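Local atomic coordinates of similarities with probable monooxygenase (Photorhabdus luminescens, PDB entry 4HB9), a protein that binds flavin-adenine dinucleotide and probably acts as a flavin-dependent monooxygenase of the aromatic-ring-hydroxylase-like family. Residues His304-Trp308 with Met366-Asn371. Sequence-based numbering, arbitrary orientation.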
ATOM      1  N   HIS A 304      11.246   8.444  13.854  1.00 26.80           N
ATOM      2  CA  HIS A 304      12.313   8.658  12.886  1.00 27.96           C
ATOM      3  C   HIS A 304      13.248   7.441  12.854  1.00 26.51           C
ATOM      4  O   HIS A 304      13.630   6.896  13.903  1.00 24.62           O
ATOM      5  CB  HIS A 304      13.039   9.942  13.297  1.00 29.04           C
ATOM      6  CG  HIS A 304      14.132  10.376  12.374  1.00 30.81           C
ATOM      7  ND1 HIS A 304      13.939  11.318  11.385  1.00 32.58           N
ATOM      8  CD2 HIS A 304      15.456  10.091  12.371  1.00 32.38           C
ATOM      9  CE1 HIS A 304      15.089  11.549  10.775  1.00 33.33           C
ATOM     10  NE2 HIS A 304      16.020  10.811  11.349  1.00 34.01           N
ATOM     11  N   LEU A 305      13.549   6.973  11.645  1.00 26.33           N
ATOM     12  CA  LEU A 305      14.414   5.803  11.469  1.00 26.56           C
ATOM     13  C   LEU A 305      15.852   6.245  11.552  1.00 25.10           C
ATOM     14  O   LEU A 305      16.280   7.091  10.779  1.00 25.38           O
ATOM     15  CB  LEU A 305      14.198   5.141  10.110  1.00 28.21           C
ATOM     16  CG  LEU A 305      12.961   4.288   9.901  1.00 29.40           C
ATOM     17  CD1 LEU A 305      12.941   3.788   8.457  1.00 29.23           C
ATOM     18  CD2 LEU A 305      12.957   3.129  10.888  1.00 32.20           C
ATOM     19  N   LEU A 306      16.558   5.690  12.531  1.00 28.81           N
ATOM     20  CA  LEU A 306      17.991   5.952  12.761  1.00 30.26           C
ATOM     21  C   LEU A 306      18.789   4.889  12.042  1.00 27.84           C
ATOM     22  O   LEU A 306      18.309   3.785  11.865  1.00 27.75           O
ATOM     23  CB  LEU A 306      18.305   5.845  14.246  1.00 32.25           C
ATOM     24  CG  LEU A 306      17.621   6.870  15.155  1.00 35.85           C
ATOM     25  CD1 LEU A 306      17.560   6.349  16.590  1.00 37.07           C
ATOM     26  CD2 LEU A 306      18.359   8.188  15.071  1.00 36.63           C
ATOM     27  N   PRO A 307      20.028   5.203  11.649  1.00 30.09           N
ATOM     28  CA  PRO A 307      20.826   4.153  11.009  1.00 29.59           C
ATOM     29  C   PRO A 307      21.013   2.910  11.856  1.00 28.77           C
ATOM     30  O   PRO A 307      21.009   2.959  13.097  1.00 27.39           O
ATOM     31  CB  PRO A 307      22.163   4.843  10.705  1.00 30.21           C
ATOM     32  CG  PRO A 307      22.156   6.115  11.469  1.00 31.51           C
ATOM     33  CD  PRO A 307      20.720   6.501  11.643  1.00 29.50           C
ATOM     34  N   TRP A 308      21.096   1.775  11.175  1.00 26.76           N
ATOM     35  CA  TRP A 308      21.466   0.531  11.807  1.00 25.77           C
ATOM     36  C   TRP A 308      22.667  -0.042  11.046  1.00 25.89           C
ATOM     37  O   TRP A 308      22.968   0.393   9.923  1.00 24.96           O
ATOM     38  CB  TRP A 308      20.288  -0.429  11.819  1.00 27.49           C
ATOM     39  CG  TRP A 308      19.726  -0.748  10.472  1.00 25.79           C
ATOM     40  CD1 TRP A 308      20.159  -1.727   9.620  1.00 26.88           C
ATOM     41  CD2 TRP A 308      18.614  -0.115   9.831  1.00 26.38           C
ATOM     42  NE1 TRP A 308      19.387  -1.740   8.479  1.00 26.93           N
ATOM     43  CE2 TRP A 308      18.440  -0.752   8.573  1.00 26.16           C
ATOM     44  CE3 TRP A 308      17.758   0.950  10.179  1.00 26.19           C
ATOM     45  CZ2 TRP A 308      17.440  -0.370   7.672  1.00 26.47           C
ATOM     46  CZ3 TRP A 308      16.740   1.326   9.278  1.00 25.43           C
ATOM     47  CH2 TRP A 308      16.603   0.667   8.037  1.00 26.47           C
HETATM   48  N   MSE A 366      17.024   5.012   1.480  1.00 20.61           N
HETATM   49  CA  MSE A 366      15.651   4.639   1.772  1.00 20.79           C
HETATM   50  C   MSE A 366      15.194   5.347   3.024  1.00 22.38           C
HETATM   51  O   MSE A 366      14.088   5.887   3.059  1.00 19.18           O
HETATM   52  CB  MSE A 366      15.547   3.129   1.891  1.00 22.41           C
HETATM   53  CG  MSE A 366      14.135   2.667   2.233  1.00 25.29           C
HETATM   54 SE   MSE A 366      13.937   2.462   4.183  1.00 30.57          SE
HETATM   55  CE  MSE A 366      14.949   0.779   4.275  1.00 28.56           C
ATOM     56  N   ARG A 367      16.030   5.362   4.067  1.00 22.05           N
ATOM     57  CA  ARG A 367      15.701   6.102   5.282  1.00 23.60           C
ATOM     58  C   ARG A 367      15.391   7.570   5.013  1.00 23.54           C
ATOM     59  O   ARG A 367      14.473   8.129   5.635  1.00 23.88           O
ATOM     60  CB  ARG A 367      16.813   5.981   6.344  1.00 24.46           C
ATOM     61  CG  ARG A 367      16.783   4.679   7.129  1.00 24.47           C
ATOM     62  CD  ARG A 367      17.715   4.718   8.344  1.00 25.42           C
ATOM     63  NE  ARG A 367      19.101   4.882   7.915  1.00 26.40           N
ATOM     64  CZ  ARG A 367      19.929   3.892   7.599  1.00 25.07           C
ATOM     65  NH1 ARG A 367      19.573   2.617   7.704  1.00 26.33           N
ATOM     66  NH2 ARG A 367      21.155   4.194   7.209  1.00 27.40           N
ATOM     67  N   ALA A 368      16.128   8.203   4.105  1.00 23.88           N
ATOM     68  CA  ALA A 368      15.907   9.628   3.816  1.00 24.64           C
ATOM     69  C   ALA A 368      14.503   9.889   3.285  1.00 25.06           C
ATOM     70  O   ALA A 368      13.800  10.756   3.802  1.00 24.58           O
ATOM     71  CB  ALA A 368      16.927  10.173   2.830  1.00 25.47           C
ATOM     72  N   TYR A 369      14.073   9.154   2.262  1.00 23.57           N
ATOM     73  CA  TYR A 369      12.715   9.390   1.774  1.00 22.87           C
ATOM     74  C   TYR A 369      11.660   8.787   2.683  1.00 21.87           C
ATOM     75  O   TYR A 369      10.572   9.372   2.803  1.00 23.66           O
ATOM     76  CB  TYR A 369      12.506   9.037   0.293  1.00 22.47           C
ATOM     77  CG  TYR A 369      12.738   7.600  -0.108  1.00 21.91           C
ATOM     78  CD1 TYR A 369      11.835   6.591   0.215  1.00 22.90           C
ATOM     79  CD2 TYR A 369      13.837   7.266  -0.892  1.00 22.77           C
ATOM     80  CE1 TYR A 369      12.051   5.281  -0.198  1.00 20.76           C
ATOM     81  CE2 TYR A 369      14.059   5.977  -1.311  1.00 22.51           C
ATOM     82  CZ  TYR A 369      13.178   4.993  -0.981  1.00 22.53           C
ATOM     83  OH  TYR A 369      13.466   3.740  -1.435  1.00 21.25           O
ATOM     84  N   ALA A 370      11.961   7.674   3.353  1.00 20.97           N
ATOM     85  CA  ALA A 370      11.018   7.075   4.305  1.00 22.42           C
ATOM     86  C   ALA A 370      10.640   8.052   5.424  1.00 23.79           C
ATOM     87  O   ALA A 370       9.449   8.250   5.728  1.00 22.77           O
ATOM     88  CB  ALA A 370      11.582   5.804   4.915  1.00 24.00           C
ATOM     89  N   ASN A 371      11.658   8.646   6.042  1.00 22.29           N
ATOM     90  CA  ASN A 371      11.425   9.604   7.119  1.00 24.58           C
ATOM     91  C   ASN A 371      10.632  10.818   6.632  1.00 23.83           C
ATOM     92  O   ASN A 371       9.719  11.304   7.317  1.00 24.00           O
ATOM     93  CB  ASN A 371      12.749  10.036   7.765  1.00 23.46           C
ATOM     94  CG  ASN A 371      13.359   8.949   8.638  1.00 24.49           C
ATOM     95  OD1 ASN A 371      12.653   8.121   9.250  1.00 24.00           O
ATOM     96  ND2 ASN A 371      14.692   8.948   8.723  1.00 22.54           N
TER
HETATM   97  O   HOH W   1      21.626   0.833   7.471  1.00 23.88           O
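Over one face of the Trp308 six-membered ring stands the guanidinium of Arg367, its CZ 4.5 Å from the ring centroid in a cation-pi contact. The two planes are 77° apart, so the arginine turns an edge to the indole and presents NH1, which lies 3.5 Å from Trp308 CZ3. One face of the guanidinium is covered by Pro307, whose CA sits over its centre, 3.5 Å from Arg367 CZ. The bend at chi3 (-63°) swings the group off the line of its aliphatic stem, into the angle between proline and indole. Water 1, in the guanidinium plane, accepts from Arg367 NH1 at 2.7 Å and also lies within hydrogen-bonding distance of Trp308 O, while Arg367 NH2 hydrogen-bonds Gln364 OE1. At the rim of the indole, near its plane, the selenomethionine Met366 brings up CE.

At the other end the amide of Asn371 stacks on one face of the His304 ring, the planes 17° apart. The same amide grips the backbone of Leu305 twice: Leu305 N donates to Asn371 OD1 (2.8 Å), and Asn371 ND2 donates to Leu305 O (3.2 Å), lying on a lone pair in the carbonyl plane. Using both ends of the amide, the pair of bonds fixes its rotation. Between the two ends, the Leu305 side chain packs against the Arg367 stem and Ala370.

The loop joining strands 295-301 and 313-315 is thereby fastened along the long helix 355-386, where Glu363 OE2 also accepts a hydrogen bond from Trp308 NE1; Met366 and Ala370 touch helix 318-321, whose first residue, Asp318, binds the FAD.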